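Local coordinates for putative flagellar motor switch protein FliN (Thermotoga maritima, PDB 1O6A), which is probably a component of the switch complex in the C-ring of the flagellar motor, which sets the direction of rotation, at residues 58-69 and 79-90. Numbering follows the deposited sequence. Where two conformers were deposited one is given.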
loop_
_atom_site.group_PDB
_atom_site.type_symbol
_atom_site.label_atom_id
_atom_site.label_comp_id
_atom_site.label_asym_id
_atom_site.label_seq_id
_atom_site.Cartn_x
_atom_site.Cartn_y
_atom_site.Cartn_z
ATOM N N ILE A 58 -3.018 -3.350 -5.668
ATOM C CA ILE A 58 -1.653 -3.786 -5.919
ATOM C C ILE A 58 -1.059 -2.874 -6.957
ATOM O O ILE A 58 -1.568 -2.810 -8.065
ATOM C CB ILE A 58 -1.644 -5.226 -6.462
ATOM C CG1 ILE A 58 -2.316 -6.177 -5.465
ATOM C CG2 ILE A 58 -0.228 -5.673 -6.777
ATOM C CD1 ILE A 58 -2.765 -7.439 -6.102
ATOM N N LEU A 59 -0.048 -2.109 -6.551
ATOM C CA LEU A 59 0.576 -1.099 -7.406
ATOM C C LEU A 59 1.994 -1.540 -7.755
ATOM O O LEU A 59 2.711 -2.092 -6.912
ATOM C CB LEU A 59 0.627 0.248 -6.700
ATOM C CG LEU A 59 -0.758 0.877 -6.486
ATOM C CD1 LEU A 59 -1.417 0.330 -5.234
ATOM C CD2 LEU A 59 -0.652 2.382 -6.459
ATOM N N VAL A 60 2.400 -1.240 -8.979
ATOM C CA VAL A 60 3.735 -1.549 -9.431
ATOM C C VAL A 60 4.308 -0.234 -9.896
ATOM O O VAL A 60 3.702 0.442 -10.724
ATOM C CB VAL A 60 3.743 -2.654 -10.504
ATOM C CG1 VAL A 60 5.192 -2.933 -10.956
ATOM C CG2 VAL A 60 3.158 -3.920 -9.953
ATOM N N ASN A 61 5.446 0.169 -9.309
ATOM C CA ASN A 61 5.980 1.510 -9.486
ATOM C C ASN A 61 4.880 2.570 -9.475
ATOM O O ASN A 61 4.844 3.447 -10.329
ATOM C CB ASN A 61 6.803 1.598 -10.781
ATOM C CG ASN A 61 8.069 0.785 -10.739
ATOM O OD1 ASN A 61 8.437 0.206 -9.725
ATOM N ND2 ASN A 61 8.761 0.745 -11.870
ATOM N N GLY A 62 3.959 2.469 -8.523
ATOM C CA GLY A 62 2.922 3.481 -8.354
ATOM C C GLY A 62 1.705 3.374 -9.252
ATOM O O GLY A 62 0.823 4.201 -9.164
ATOM N N LYS A 63 1.654 2.368 -10.119
ATOM C CA LYS A 63 0.541 2.196 -11.066
ATOM C C LYS A 63 -0.327 1.027 -10.612
ATOM O O LYS A 63 0.180 -0.025 -10.304
ATOM C CB LYS A 63 1.087 1.886 -12.474
ATOM C CG LYS A 63 2.003 2.965 -13.040
ATOM C CD LYS A 63 1.242 4.217 -13.456
ATOM C CE LYS A 63 2.231 5.283 -14.011
ATOM N NZ LYS A 63 1.601 6.642 -14.173
ATOM N N LEU A 64 -1.633 1.221 -10.563
ATOM C CA LEU A 64 -2.553 0.170 -10.164
ATOM C C LEU A 64 -2.663 -0.832 -11.288
ATOM O O LEU A 64 -3.110 -0.493 -12.380
ATOM C CB LEU A 64 -3.923 0.762 -9.861
ATOM C CG LEU A 64 -4.990 -0.237 -9.470
ATOM C CD1 LEU A 64 -4.707 -0.805 -8.101
ATOM C CD2 LEU A 64 -6.353 0.451 -9.555
ATOM N N ILE A 65 -2.192 -2.053 -11.075
ATOM C CA ILE A 65 -2.352 -3.064 -12.136
ATOM C C ILE A 65 -3.230 -4.236 -11.727
ATOM O O ILE A 65 -3.646 -5.027 -12.576
ATOM C CB ILE A 65 -1.020 -3.580 -12.646
ATOM C CG1 ILE A 65 -0.249 -4.280 -11.567
ATOM C CG2 ILE A 65 -0.135 -2.467 -13.291
ATOM C CD1 ILE A 65 0.458 -5.474 -12.123
ATOM N N ALA A 66 -3.506 -4.358 -10.442
ATOM C CA ALA A 66 -4.214 -5.519 -9.924
ATOM C C ALA A 66 -4.853 -5.235 -8.577
ATOM O O ALA A 66 -4.568 -4.220 -7.932
ATOM C CB ALA A 66 -3.266 -6.698 -9.824
ATOM N N ARG A 67 -5.771 -6.103 -8.196
ATOM C CA ARG A 67 -6.349 -6.092 -6.842
ATOM C C ARG A 67 -6.398 -7.521 -6.341
ATOM O O ARG A 67 -6.265 -8.475 -7.147
ATOM C CB ARG A 67 -7.731 -5.431 -6.868
ATOM C CG ARG A 67 -7.705 -3.970 -7.349
ATOM C CD ARG A 67 -8.927 -3.035 -6.876
ATOM N NE ARG A 67 -10.158 -3.621 -7.329
ATOM C CZ ARG A 67 -11.365 -3.215 -6.951
ATOM N NH1 ARG A 67 -11.483 -2.202 -6.134
ATOM N NH2 ARG A 67 -12.445 -3.855 -7.379
ATOM N N GLY A 68 -6.499 -7.706 -5.035
ATOM C CA GLY A 68 -6.504 -9.032 -4.493
ATOM C C GLY A 68 -6.971 -9.156 -3.076
ATOM O O GLY A 68 -7.488 -8.220 -2.464
ATOM N N GLU A 69 -6.805 -10.353 -2.559
ATOM C CA GLU A 69 -7.209 -10.682 -1.199
ATOM C C GLU A 69 -5.992 -11.111 -0.380
ATOM O O GLU A 69 -5.042 -11.700 -0.879
ATOM C CB GLU A 69 -8.314 -11.742 -1.208
ATOM C CG GLU A 69 -7.934 -13.059 -1.838
ATOM C CD GLU A 69 -9.093 -14.066 -1.924
ATOM O OE1 GLU A 69 -10.119 -13.863 -1.228
ATOM O OE2 GLU A 69 -8.958 -15.064 -2.665
ATOM N N VAL A 79 -0.654 -11.471 -0.949
ATOM C CA VAL A 79 -1.902 -11.171 -1.638
ATOM C C VAL A 79 -2.090 -12.195 -2.773
ATOM O O VAL A 79 -1.129 -12.554 -3.473
ATOM C CB VAL A 79 -1.928 -9.648 -2.071
ATOM C CG1 VAL A 79 -0.873 -9.327 -3.140
ATOM C CG2 VAL A 79 -3.314 -9.209 -2.523
ATOM N N ARG A 80 -3.311 -12.705 -2.920
ATOM C CA ARG A 80 -3.684 -13.539 -4.040
ATOM C C ARG A 80 -4.418 -12.626 -5.001
ATOM O O ARG A 80 -5.382 -11.942 -4.608
ATOM C CB ARG A 80 -4.608 -14.653 -3.584
ATOM C CG ARG A 80 -5.028 -15.588 -4.732
ATOM C CD ARG A 80 -6.058 -16.553 -4.287
ATOM N NE ARG A 80 -5.489 -17.482 -3.318
ATOM C CZ ARG A 80 -5.909 -17.631 -2.079
ATOM N NH1 ARG A 80 -6.928 -16.935 -1.601
ATOM N NH2 ARG A 80 -5.312 -18.515 -1.301
ATOM N N ILE A 81 -3.962 -12.594 -6.244
ATOM C CA ILE A 81 -4.558 -11.726 -7.259
ATOM C C ILE A 81 -5.985 -12.207 -7.588
ATOM O O ILE A 81 -6.196 -13.376 -7.949
ATOM C CB ILE A 81 -3.653 -11.695 -8.519
ATOM C CG1 ILE A 81 -2.395 -10.873 -8.219
ATOM C CG2 ILE A 81 -4.387 -11.151 -9.738
ATOM C CD1 ILE A 81 -1.296 -11.032 -9.238
ATOM N N THR A 82 -6.939 -11.292 -7.489
ATOM C CA THR A 82 -8.331 -11.537 -7.855
ATOM C C THR A 82 -8.769 -10.751 -9.095
ATOM O O THR A 82 -9.762 -11.081 -9.700
ATOM C CB THR A 82 -9.267 -11.235 -6.719
ATOM O OG1 THR A 82 -9.159 -9.855 -6.305
ATOM C CG2 THR A 82 -8.932 -12.084 -5.473
ATOM N N GLU A 83 -8.073 -9.667 -9.423
ATOM C CA GLU A 83 -8.388 -8.848 -10.579
ATOM C C GLU A 83 -7.052 -8.380 -11.146
ATOM O O GLU A 83 -6.175 -7.953 -10.416
ATOM C CB GLU A 83 -9.231 -7.613 -10.229
ATOM C CG GLU A 83 -10.608 -7.892 -9.643
ATOM C CD GLU A 83 -11.262 -6.637 -9.104
ATOM O OE1 GLU A 83 -11.017 -5.539 -9.660
ATOM O OE2 GLU A 83 -11.980 -6.736 -8.094
ATOM N N ILE A 84 -6.880 -8.460 -12.438
ATOM C CA ILE A 84 -5.631 -7.908 -13.017
ATOM C C ILE A 84 -5.838 -7.443 -14.445
ATOM O O ILE A 84 -6.637 -8.002 -15.143
ATOM C CB ILE A 84 -4.499 -8.932 -12.863
ATOM C CG1 ILE A 84 -3.137 -8.314 -13.190
ATOM C CG2 ILE A 84 -4.780 -10.207 -13.715
ATOM C CD1 ILE A 84 -1.986 -9.169 -12.719
ATOM N N VAL A 85 -5.119 -6.395 -14.869
ATOM C CA VAL A 85 -5.182 -5.962 -16.262
ATOM C C VAL A 85 -4.388 -6.923 -17.129
ATOM O O VAL A 85 -3.569 -7.717 -16.630
ATOM C CB VAL A 85 -4.685 -4.528 -16.432
ATOM C CG1 VAL A 85 -5.515 -3.526 -15.637
ATOM C CG2 VAL A 85 -3.238 -4.403 -16.055
ATOM N N SER A 86 -4.615 -6.864 -18.436
ATOM C CA SER A 86 -3.885 -7.732 -19.373
ATOM C C SER A 86 -2.375 -7.440 -19.332
ATOM O O SER A 86 -1.961 -6.329 -18.965
ATOM C CB SER A 86 -4.391 -7.558 -20.798
ATOM O OG SER A 86 -3.960 -6.310 -21.315
ATOM N N PRO A 87 -1.544 -8.427 -19.690
ATOM C CA PRO A 87 -0.097 -8.199 -19.736
ATOM C C PRO A 87 0.286 -7.020 -20.629
ATOM O O PRO A 87 1.174 -6.285 -20.267
ATOM C CB PRO A 87 0.463 -9.532 -20.268
ATOM C CG PRO A 87 -0.575 -10.529 -19.897
ATOM C CD PRO A 87 -1.874 -9.819 -20.070
ATOM N N LYS A 88 -0.397 -6.829 -21.743
ATOM C CA LYS A 88 -0.183 -5.659 -22.583
ATOM C C LYS A 88 -0.513 -4.359 -21.844
ATOM O O LYS A 88 0.235 -3.389 -21.933
ATOM C CB LYS A 88 -1.041 -5.758 -23.835
ATOM C CG LYS A 88 -0.725 -4.691 -24.862
ATOM C CD LYS A 88 -1.404 -4.985 -26.206
ATOM C CE LYS A 88 -1.877 -3.696 -26.898
ATOM N NZ LYS A 88 -3.273 -3.334 -26.510
ATOM N N GLU A 89 -1.619 -4.334 -21.095
ATOM C CA GLU A 89 -1.973 -3.125 -20.333
ATOM C C GLU A 89 -0.988 -2.844 -19.207
ATOM O O GLU A 89 -0.753 -1.684 -18.859
ATOM C CB GLU A 89 -3.400 -3.207 -19.803
ATOM C CG GLU A 89 -4.443 -3.193 -20.929
ATOM C CD GLU A 89 -5.874 -3.502 -20.474
ATOM O OE1 GLU A 89 -6.104 -4.348 -19.566
ATOM O OE2 GLU A 89 -6.805 -2.909 -21.061
ATOM N N ARG A 90 -0.378 -3.888 -18.650
ATOM C CA ARG A 90 0.596 -3.696 -17.573
ATOM C C ARG A 90 1.830 -2.963 -18.149
ATOM O O ARG A 90 2.375 -2.045 -17.536
ATOM C CB ARG A 90 1.033 -5.047 -16.983
ATOM C CG ARG A 90 -0.020 -5.799 -16.220
ATOM C CD ARG A 90 0.341 -7.231 -15.878
ATOM N NE ARG A 90 -0.766 -8.125 -16.196
ATOM C CZ ARG A 90 -0.779 -9.428 -15.989
ATOM N NH1 ARG A 90 0.280 -10.063 -15.477
ATOM N NH2 ARG A 90 -1.875 -10.109 -16.315
#
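With chi1 near -61° in both, Arg67 and Glu83 each set CG anti to the carbonyl carbon, and the two chains run side by side off the same face of the sheet. A bend at chi3 of Arg67 then turns the guanidinium side-on to the carboxylate in a salt bridge: NE reaches Glu83 OE1 from above the carboxylate plane at 3.1 Å, while NH2 meets the syn lone pair of Glu83 OE2 at 3.0 Å. A leucine in place of Arg67 would probably leave the Glu83 carboxylate without this two-point grip and free to turn. Further along that face, the extended chain of Glu69 brings OE2 within 3.0 Å of Arg80 NH1, a second salt bridge with its planes 83° apart; opposite charges suit both cross-strand pairs. Strands 63-73 and 76-84 form an antiparallel beta hairpin, interrupted by a classic beta bulge where Thr82 and Glu83 both face Arg67; Arg67 O accepts from Thr82 N (2.9 Å) and Glu83 N (3.1 Å). Gly68 suits the bulge because a CB here would run into Arg80 O. Ala66, buried, is small enough for Ile84 CG1 to lie against its CB (3.7 Å). Val79 and Arg80 also pair with a strand of the second subunit, continuing the sheet across the dimer. Arg90 grips Val85 O through NE and NH2, Ile84 CD1 covering one guanidinium face, while NH1 bonds to Val37 O of the second subunit.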